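Local atomic coordinates of uncharacterized protein YbaA (Shigella flexneri, PDB entry 2OKQ), a protein that is of unknown function, belongs to the DUF1428 family and forms a dimer of two identical ferredoxin-like subunits. Residues A[30-35]-A[88-93]; A[57-62]-A[93-98]. One frame throughout, in Å; residues are numbered along the deposited sequence.

Interaction 1 (A[30-35]-A[88-93])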
ATOM      1  N   GLY A  30       1.223   5.690  -2.929  1.00 13.80           N
ATOM      2  CA  GLY A  30       1.135   4.905  -1.678  1.00 14.44           C
ATOM      3  C   GLY A  30       0.940   5.813  -0.484  1.00 15.47           C
ATOM      4  O   GLY A  30       1.505   6.928  -0.448  1.00 14.24           O
ATOM      5  N   PHE A  31       0.134   5.364   0.486  1.00 15.67           N
ATOM      6  CA  PHE A  31      -0.158   6.159   1.690  1.00 15.63           C
ATOM      7  C   PHE A  31      -0.042   5.212   2.879  1.00 16.88           C
ATOM      8  O   PHE A  31      -0.479   4.058   2.797  1.00 17.49           O
ATOM      9  CB  PHE A  31      -1.586   6.741   1.722  1.00 15.28           C
ATOM     10  CG  PHE A  31      -1.982   7.596   0.533  1.00 17.69           C
ATOM     11  CD1 PHE A  31      -2.096   8.974   0.661  1.00 19.36           C
ATOM     12  CD2 PHE A  31      -2.324   7.013  -0.688  1.00 20.00           C
ATOM     13  CE1 PHE A  31      -2.535   9.772  -0.425  1.00 21.57           C
ATOM     14  CE2 PHE A  31      -2.739   7.801  -1.773  1.00 18.74           C
ATOM     15  CZ  PHE A  31      -2.827   9.187  -1.637  1.00 19.82           C
ATOM     16  N   VAL A  32       0.576   5.678   3.956  1.00 15.95           N
ATOM     17  CA  VAL A  32       0.487   4.990   5.255  1.00 16.45           C
ATOM     18  C   VAL A  32       0.031   6.050   6.237  1.00 16.30           C
ATOM     19  O   VAL A  32       0.607   7.137   6.296  1.00 16.40           O
ATOM     20  CB  VAL A  32       1.801   4.349   5.702  1.00 16.20           C
ATOM     21  CG1 VAL A  32       1.577   3.441   6.960  1.00 18.17           C
ATOM     22  CG2 VAL A  32       2.411   3.509   4.581  1.00 18.96           C
ATOM     23  N   VAL A  33      -0.988   5.696   7.022  0.60 17.11           N
ATOM     24  CA  VAL A  33      -1.722   6.644   7.843  0.60 18.69           C
ATOM     25  C   VAL A  33      -1.849   6.074   9.265  0.60 19.45           C
ATOM     26  O   VAL A  33      -2.017   4.867   9.427  0.60 18.24           O
ATOM     27  CB  VAL A  33      -3.150   6.840   7.253  0.60 19.22           C
ATOM     28  CG1 VAL A  33      -3.827   8.042   7.849  0.60 18.23           C
ATOM     29  CG2 VAL A  33      -3.105   6.992   5.723  0.60 19.93           C
ATOM     30  N   ALA A  34      -1.750   6.935  10.283  1.00 20.99           N
ATOM     31  CA  ALA A  34      -2.157   6.546  11.644  1.00 22.47           C
ATOM     32  C   ALA A  34      -3.582   7.092  11.859  1.00 23.71           C
ATOM     33  O   ALA A  34      -3.848   8.274  11.613  1.00 24.59           O
ATOM     34  CB  ALA A  34      -1.187   7.114  12.666  1.00 22.90           C
ATOM     35  N   VAL A  35      -4.510   6.225  12.235  1.00 25.04           N
ATOM     36  CA  VAL A  35      -5.901   6.617  12.393  1.00 27.54           C
ATOM     37  C   VAL A  35      -6.359   6.180  13.796  1.00 29.03           C
ATOM     38  O   VAL A  35      -6.106   5.049  14.191  1.00 28.50           O
ATOM     39  CB  VAL A  35      -6.803   5.940  11.314  1.00 27.71           C
ATOM     40  CG1 VAL A  35      -8.256   6.299  11.501  1.00 29.28           C
ATOM     41  CG2 VAL A  35      -6.349   6.317   9.892  1.00 28.18           C
ATOM     42  N   GLU A  88      -4.203   4.663  18.258  1.00 29.72           N
ATOM     43  CA  GLU A  88      -4.251   4.712  16.793  1.00 27.19           C
ATOM     44  C   GLU A  88      -3.874   3.368  16.179  1.00 25.61           C
ATOM     45  O   GLU A  88      -3.141   2.606  16.783  1.00 24.70           O
ATOM     46  CB  GLU A  88      -3.299   5.780  16.268  1.00 27.33           C
ATOM     47  CG  GLU A  88      -3.618   7.191  16.708  1.00 29.74           C
ATOM     48  CD  GLU A  88      -2.665   8.219  16.143  1.00 25.92           C
ATOM     49  OE1 GLU A  88      -1.472   7.933  16.020  1.00 28.90           O
ATOM     50  OE2 GLU A  88      -3.123   9.337  15.833  1.00 29.30           O
ATOM     51  N   GLU A  89      -4.374   3.116  14.966  1.00 23.95           N
ATOM     52  CA  GLU A  89      -4.026   1.926  14.176  1.00 24.25           C
ATOM     53  C   GLU A  89      -3.450   2.390  12.851  1.00 22.84           C
ATOM     54  O   GLU A  89      -3.752   3.497  12.413  1.00 23.77           O
ATOM     55  CB  GLU A  89      -5.274   1.103  13.862  1.00 25.09           C
ATOM     56  CG  GLU A  89      -5.949   0.459  15.087  1.00 30.15           C
ATOM     57  CD  GLU A  89      -5.280  -0.825  15.530  1.00 37.69           C
ATOM     58  OE1 GLU A  89      -4.136  -1.112  15.113  1.00 40.64           O
ATOM     59  OE2 GLU A  89      -5.910  -1.557  16.321  1.00 42.67           O
ATOM     60  N   VAL A  90      -2.650   1.534  12.220  1.00 20.93           N
ATOM     61  CA  VAL A  90      -2.000   1.872  10.942  1.00 18.53           C
ATOM     62  C   VAL A  90      -2.890   1.467   9.780  1.00 17.97           C
ATOM     63  O   VAL A  90      -3.459   0.377   9.781  1.00 16.69           O
ATOM     64  CB  VAL A  90      -0.634   1.177  10.805  1.00 19.08           C
ATOM     65  CG1 VAL A  90      -0.006   1.499   9.435  1.00 19.38           C
ATOM     66  CG2 VAL A  90       0.310   1.654  11.926  1.00 16.89           C
ATOM     67  N   VAL A  91      -3.040   2.375   8.805  1.00 16.44           N
ATOM     68  CA  VAL A  91      -3.737   2.053   7.570  1.00 17.06           C
ATOM     69  C   VAL A  91      -2.698   2.043   6.441  1.00 16.66           C
ATOM     70  O   VAL A  91      -1.869   2.928   6.382  1.00 16.35           O
ATOM     71  CB  VAL A  91      -4.873   3.083   7.299  1.00 18.34           C
ATOM     72  CG1 VAL A  91      -5.486   2.900   5.915  1.00 21.11           C
ATOM     73  CG2 VAL A  91      -5.938   2.968   8.350  1.00 20.36           C
ATOM     74  N   PHE A  92      -2.776   1.028   5.569  1.00 16.04           N
ATOM     75  CA  PHE A  92      -1.905   0.862   4.407  1.00 15.01           C
ATOM     76  C   PHE A  92      -2.846   1.014   3.233  1.00 14.61           C
ATOM     77  O   PHE A  92      -3.832   0.287   3.139  1.00 14.59           O
ATOM     78  CB  PHE A  92      -1.276  -0.547   4.406  1.00 15.52           C
ATOM     79  CG  PHE A  92      -0.343  -0.819   3.256  1.00 13.44           C
ATOM     80  CD1 PHE A  92       1.010  -0.483   3.338  1.00 12.90           C
ATOM     81  CD2 PHE A  92      -0.798  -1.474   2.108  1.00 15.84           C
ATOM     82  CE1 PHE A  92       1.883  -0.754   2.269  1.00 15.30           C
ATOM     83  CE2 PHE A  92       0.068  -1.757   1.030  1.00 15.45           C
ATOM     84  CZ  PHE A  92       1.417  -1.413   1.115  1.00 14.47           C
ATOM     85  N   SER A  93      -2.583   1.993   2.365  1.00 14.39           N
ATOM     86  CA  SER A  93      -3.496   2.319   1.276  0.60 14.08           C
ATOM     87  C   SER A  93      -2.736   2.719   0.016  1.00 14.28           C
ATOM     88  O   SER A  93      -1.579   3.159   0.091  1.00 14.33           O
ATOM     89  CB  SER A  93      -4.398   3.492   1.681  0.60 15.02           C
ATOM     90  OG  SER A  93      -5.185   3.184   2.818  0.30 12.54           O
TER
HETATM   91  O   HOH W   1      -4.292  10.257  13.329  1.00 42.87           O
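Phe31 to Val35 pair with Ser93 back to Glu89 as two antiparallel strands, held by six backbone hydrogen bonds in three reciprocal couples: Phe31 with Ser93, Val33 with Val91, and Val35 with Glu89. In the middle couple both donors lie in the plane of the carbonyl they reach; Val91 N to Val33 O measures 2.8 Å and is nearly straight (171°). Between the couples, CA-H groups also lean on carbonyls, as in Val32 CA to Val91 O at 3.3 Å.

Apolar contacts form on both faces of the pair. On one, Val32 CG1 meets Val90 CG1 at 3.5 Å; both methyls stand anti to their own backbone N, a rotation that turns them toward each other diagonally across the strands. Phe92 adds a looser touch, its CD1 lying 4.4 Å from Val32 CG2. On the other face the Val91 and Val35 side chains cross at a slant, CG2 to CG2 3.7 Å.

Glu88 combines packing with polar bonds. With CG anti to the carbonyl carbon (chi1 -62°) and an extended chain beyond it, its carboxylate reaches past Val35, and Glu88 OE1 packs 3.5 Å from Ala34 CB. The polar links are separate: a water donates to both Ala34 O (2.7 Å) and Glu88 OE2 (2.9 Å), joining backbone and side chain. Glu85 N also binds OE1, while Arg129 forms a salt bridge with OE2, so both oxygens are engaged.

The strands form the centre of the sheet, between 61-67 and 131-140. Tyr43 of helix 40-56 packs on Val33, Val35 and Val91. On the reverse face Phe78 of helix 78-81 touches Val32, and Phe92 meets Phe92 of the second subunit with nearly parallel rings.

Interaction 2 (A[57-62]-A[93-98])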
ATOM      1  N   PHE A  57     -11.347  11.012 -11.992  1.00 27.11           N
ATOM      2  CA  PHE A  57     -10.166  11.732 -12.448  1.00 25.99           C
ATOM      3  C   PHE A  57      -9.092  10.829 -13.063  1.00 25.18           C
ATOM      4  O   PHE A  57      -8.028  11.305 -13.449  1.00 25.24           O
ATOM      5  CB  PHE A  57      -9.592  12.565 -11.302  1.00 27.80           C
ATOM      6  CG  PHE A  57     -10.550  13.601 -10.755  1.00 30.13           C
ATOM      7  CD1 PHE A  57     -11.497  14.211 -11.576  1.00 36.74           C
ATOM      8  CD2 PHE A  57     -10.482  13.977  -9.428  1.00 33.39           C
ATOM      9  CE1 PHE A  57     -12.378  15.172 -11.066  1.00 35.71           C
ATOM     10  CE2 PHE A  57     -11.349  14.943  -8.914  1.00 36.31           C
ATOM     11  CZ  PHE A  57     -12.295  15.531  -9.737  1.00 35.73           C
ATOM     12  N   GLY A  58      -9.371   9.537 -13.173  1.00 22.92           N
ATOM     13  CA  GLY A  58      -8.463   8.648 -13.910  1.00 21.61           C
ATOM     14  C   GLY A  58      -7.807   7.515 -13.112  1.00 19.70           C
ATOM     15  O   GLY A  58      -7.072   6.697 -13.685  1.00 19.40           O
ATOM     16  N   ALA A  59      -8.042   7.483 -11.802  1.00 20.03           N
ATOM     17  CA  ALA A  59      -7.577   6.346 -10.981  1.00 18.00           C
ATOM     18  C   ALA A  59      -8.224   5.031 -11.400  1.00 18.69           C
ATOM     19  O   ALA A  59      -9.423   4.991 -11.729  1.00 19.11           O
ATOM     20  CB  ALA A  59      -7.836   6.600  -9.516  1.00 16.83           C
ATOM     21  N   LEU A  60      -7.432   3.957 -11.363  1.00 16.41           N
ATOM     22  CA  LEU A  60      -7.896   2.621 -11.736  1.00 17.74           C
ATOM     23  C   LEU A  60      -8.522   1.921 -10.537  1.00 17.63           C
ATOM     24  O   LEU A  60      -9.479   1.152 -10.698  1.00 18.83           O
ATOM     25  CB  LEU A  60      -6.740   1.772 -12.267  1.00 18.09           C
ATOM     26  CG  LEU A  60      -6.022   2.298 -13.506  1.00 19.69           C
ATOM     27  CD1 LEU A  60      -4.720   1.567 -13.692  1.00 20.34           C
ATOM     28  CD2 LEU A  60      -6.885   2.163 -14.771  1.00 23.92           C
ATOM     29  N   ARG A  61      -8.009   2.197  -9.342  1.00 16.55           N
ATOM     30  CA  ARG A  61      -8.418   1.424  -8.172  1.00 15.75           C
ATOM     31  C   ARG A  61      -7.954   2.160  -6.946  1.00 15.71           C
ATOM     32  O   ARG A  61      -6.891   2.800  -6.976  1.00 16.44           O
ATOM     33  CB  ARG A  61      -7.769   0.034  -8.237  1.00 15.74           C
ATOM     34  CG  ARG A  61      -8.223  -0.924  -7.134  1.00 16.21           C
ATOM     35  CD  ARG A  61      -7.413  -2.206  -7.231  1.00 16.42           C
ATOM     36  NE  ARG A  61      -7.800  -3.182  -6.211  1.00 15.96           N
ATOM     37  CZ  ARG A  61      -6.983  -4.142  -5.802  1.00 16.75           C
ATOM     38  NH1 ARG A  61      -5.742  -4.223  -6.320  1.00 17.62           N
ATOM     39  NH2 ARG A  61      -7.375  -4.996  -4.863  1.00 14.33           N
ATOM     40  N   ILE A  62      -8.744   2.100  -5.875  1.00 15.75           N
ATOM     41  CA  ILE A  62      -8.379   2.739  -4.611  1.00 16.92           C
ATOM     42  C   ILE A  62      -8.575   1.662  -3.558  1.00 15.95           C
ATOM     43  O   ILE A  62      -9.650   1.056  -3.495  1.00 15.80           O
ATOM     44  CB  ILE A  62      -9.292   3.957  -4.255  1.00 17.87           C
ATOM     45  CG1 ILE A  62      -9.094   5.118  -5.221  1.00 21.19           C
ATOM     46  CG2 ILE A  62      -8.971   4.488  -2.846  1.00 18.52           C
ATOM     47  CD1 ILE A  62      -9.808   4.958  -6.617  1.00 24.70           C
ATOM     48  N   SER A  93      -2.583   1.993   2.365  1.00 14.39           N
ATOM     49  CA  SER A  93      -3.496   2.319   1.276  0.60 14.08           C
ATOM     50  C   SER A  93      -2.736   2.719   0.016  1.00 14.28           C
ATOM     51  O   SER A  93      -1.579   3.159   0.091  1.00 14.33           O
ATOM     52  CB  SER A  93      -4.398   3.492   1.681  0.60 15.02           C
ATOM     53  OG  SER A  93      -5.185   3.184   2.818  0.30 12.54           O
ATOM     54  N   TRP A  94      -3.412   2.604  -1.125  1.00 12.81           N
ATOM     55  CA  TRP A  94      -2.813   3.035  -2.366  1.00 12.46           C
ATOM     56  C   TRP A  94      -3.881   3.320  -3.408  1.00 13.02           C
ATOM     57  O   TRP A  94      -5.057   2.911  -3.274  1.00 14.34           O
ATOM     58  CB  TRP A  94      -1.813   2.011  -2.899  1.00 11.60           C
ATOM     59  CG  TRP A  94      -2.432   0.765  -3.466  1.00 11.53           C
ATOM     60  CD1 TRP A  94      -2.800   0.555  -4.762  1.00 11.97           C
ATOM     61  CD2 TRP A  94      -2.726  -0.447  -2.759  1.00 12.27           C
ATOM     62  NE1 TRP A  94      -3.335  -0.698  -4.901  1.00 14.33           N
ATOM     63  CE2 TRP A  94      -3.278  -1.344  -3.689  1.00 12.16           C
ATOM     64  CE3 TRP A  94      -2.562  -0.863  -1.424  1.00 13.35           C
ATOM     65  CZ2 TRP A  94      -3.697  -2.650  -3.335  1.00 12.40           C
ATOM     66  CZ3 TRP A  94      -2.984  -2.177  -1.069  1.00 12.27           C
ATOM     67  CH2 TRP A  94      -3.532  -3.043  -2.024  1.00 13.19           C
ATOM     68  N   ILE A  95      -3.451   4.049  -4.430  1.00 13.36           N
ATOM     69  CA  ILE A  95      -4.306   4.342  -5.583  1.00 14.01           C
ATOM     70  C   ILE A  95      -3.507   4.004  -6.840  1.00 14.34           C
ATOM     71  O   ILE A  95      -2.357   4.431  -6.983  1.00 15.39           O
ATOM     72  CB  ILE A  95      -4.725   5.822  -5.573  1.00 13.76           C
ATOM     73  CG1 ILE A  95      -5.427   6.196  -4.256  1.00 16.31           C
ATOM     74  CG2 ILE A  95      -5.597   6.127  -6.821  1.00 14.68           C
ATOM     75  CD1 ILE A  95      -5.753   7.649  -4.121  1.00 16.16           C
ATOM     76  N   GLU A  96      -4.104   3.211  -7.727  1.00 13.27           N
ATOM     77  CA  GLU A  96      -3.455   2.744  -8.932  1.00 13.08           C
ATOM     78  C   GLU A  96      -3.813   3.658 -10.089  1.00 14.46           C
ATOM     79  O   GLU A  96      -4.969   4.067 -10.195  1.00 14.69           O
ATOM     80  CB  GLU A  96      -3.930   1.333  -9.248  1.00 13.21           C
ATOM     81  CG  GLU A  96      -3.567   0.335  -8.097  1.00 13.84           C
ATOM     82  CD  GLU A  96      -3.805  -1.117  -8.449  1.00 13.95           C
ATOM     83  OE1 GLU A  96      -3.765  -1.486  -9.647  1.00 15.73           O
ATOM     84  OE2 GLU A  96      -4.019  -1.932  -7.505  1.00 14.33           O
ATOM     85  N   TYR A  97      -2.827   3.942 -10.935  1.00 14.14           N
ATOM     86  CA  TYR A  97      -2.987   4.849 -12.091  1.00 15.39           C
ATOM     87  C   TYR A  97      -2.349   4.228 -13.328  1.00 15.65           C
ATOM     88  O   TYR A  97      -1.395   3.436 -13.213  1.00 14.85           O
ATOM     89  CB  TYR A  97      -2.289   6.196 -11.797  1.00 15.83           C
ATOM     90  CG  TYR A  97      -3.010   7.048 -10.767  1.00 16.84           C
ATOM     91  CD1 TYR A  97      -4.175   7.732 -11.098  1.00 16.03           C
ATOM     92  CD2 TYR A  97      -2.515   7.161  -9.460  1.00 16.27           C
ATOM     93  CE1 TYR A  97      -4.847   8.527 -10.158  1.00 16.30           C
ATOM     94  CE2 TYR A  97      -3.158   7.963  -8.512  1.00 15.67           C
ATOM     95  CZ  TYR A  97      -4.344   8.631  -8.880  1.00 16.29           C
ATOM     96  OH  TYR A  97      -5.014   9.395  -7.973  1.00 16.91           O
ATOM     97  N   PRO A  98      -2.837   4.603 -14.530  1.00 16.80           N
ATOM     98  CA  PRO A  98      -2.258   4.085 -15.759  1.00 17.20           C
ATOM     99  C   PRO A  98      -0.894   4.689 -16.095  1.00 17.82           C
ATOM    100  O   PRO A  98      -0.187   4.131 -16.907  1.00 18.07           O
ATOM    101  CB  PRO A  98      -3.308   4.455 -16.826  1.00 19.27           C
ATOM    102  CG  PRO A  98      -3.970   5.676 -16.299  1.00 19.56           C
ATOM    103  CD  PRO A  98      -3.962   5.527 -14.785  1.00 17.27           C
TER
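A short antiparallel pairing of Ile62 with Ile95, extended by a turn that folds Ala59 and Leu60 against Tyr97 and Pro98, joins the region leading into strand 61-67, outermost within the subunit, to the end of strand 88-97. Two backbone bonds secure it: Leu60 N to Glu96 O (2.7 Å) and Glu96 N to Arg61 O (2.9 Å). Arg61 N, by contrast, is buried without a partner.

On the face towards helix 40-56, Ile62 CG1 lies alongside Ile95 CG1 at 3.9 Å. Ala59 CB touches both Ile95 CG2 (3.5 Å) and Tyr97 CE1 (3.6 Å), and Phe54 of the helix packs on Ile62, Ile95 and Tyr97. The turn begins with a Schellman motif at Gly58, whose positive phi ends helix 40-56 and leads the chain into its strand, the helix-to-strand connection of a ferredoxin-like βαβ unit. Leu60, beside Glu96, crosses Pro98 obliquely.

The reverse face carries Arg61, Glu96 and Trp94. Arg61, CG anti to the backbone N (chi1 -175°) and extended as far as NE, runs beside Glu96. Its NH1 donates to the syn side of Glu96 OE2 at 3.1 Å and lies at the edge of the Trp94 ring near CZ2, the guanidinium almost perpendicular to the indole (87°). Trp94 NE1 donates to the anti lone pair of Glu96 OE2 (3.0 Å), which lies almost in the indole plane. From the second subunit, Arg61 also bridges to OE2, Asp140 pairs with Arg61 NE, Trp94 stacks on its mate, and Ile62 receives backbone hydrogen bonding.

In the fold
After helix 18-23 the chain lays down strand 27-36, runs back along helix 40-56 and enters strand 61-67. A long excursion, carrying the sodium site of Asp72, Gly73 and Asp77 and helix 78-81, then leads to strand 88-97. Interaction 1 closes the wider loop, 30-35 to 88-93, and interaction 2 the shorter one, 57-62 to 93-98. Their segments alternate and so cross, with Ser93 common to both. Strand 88-97 thus holds strand 27-36 along one edge and strand 61-67 along the other. The contacts, with centres about 17 Å apart, meet where Phe31 CE2 packs 3.8 Å from Ile95 CD1, and both reach the second subunit.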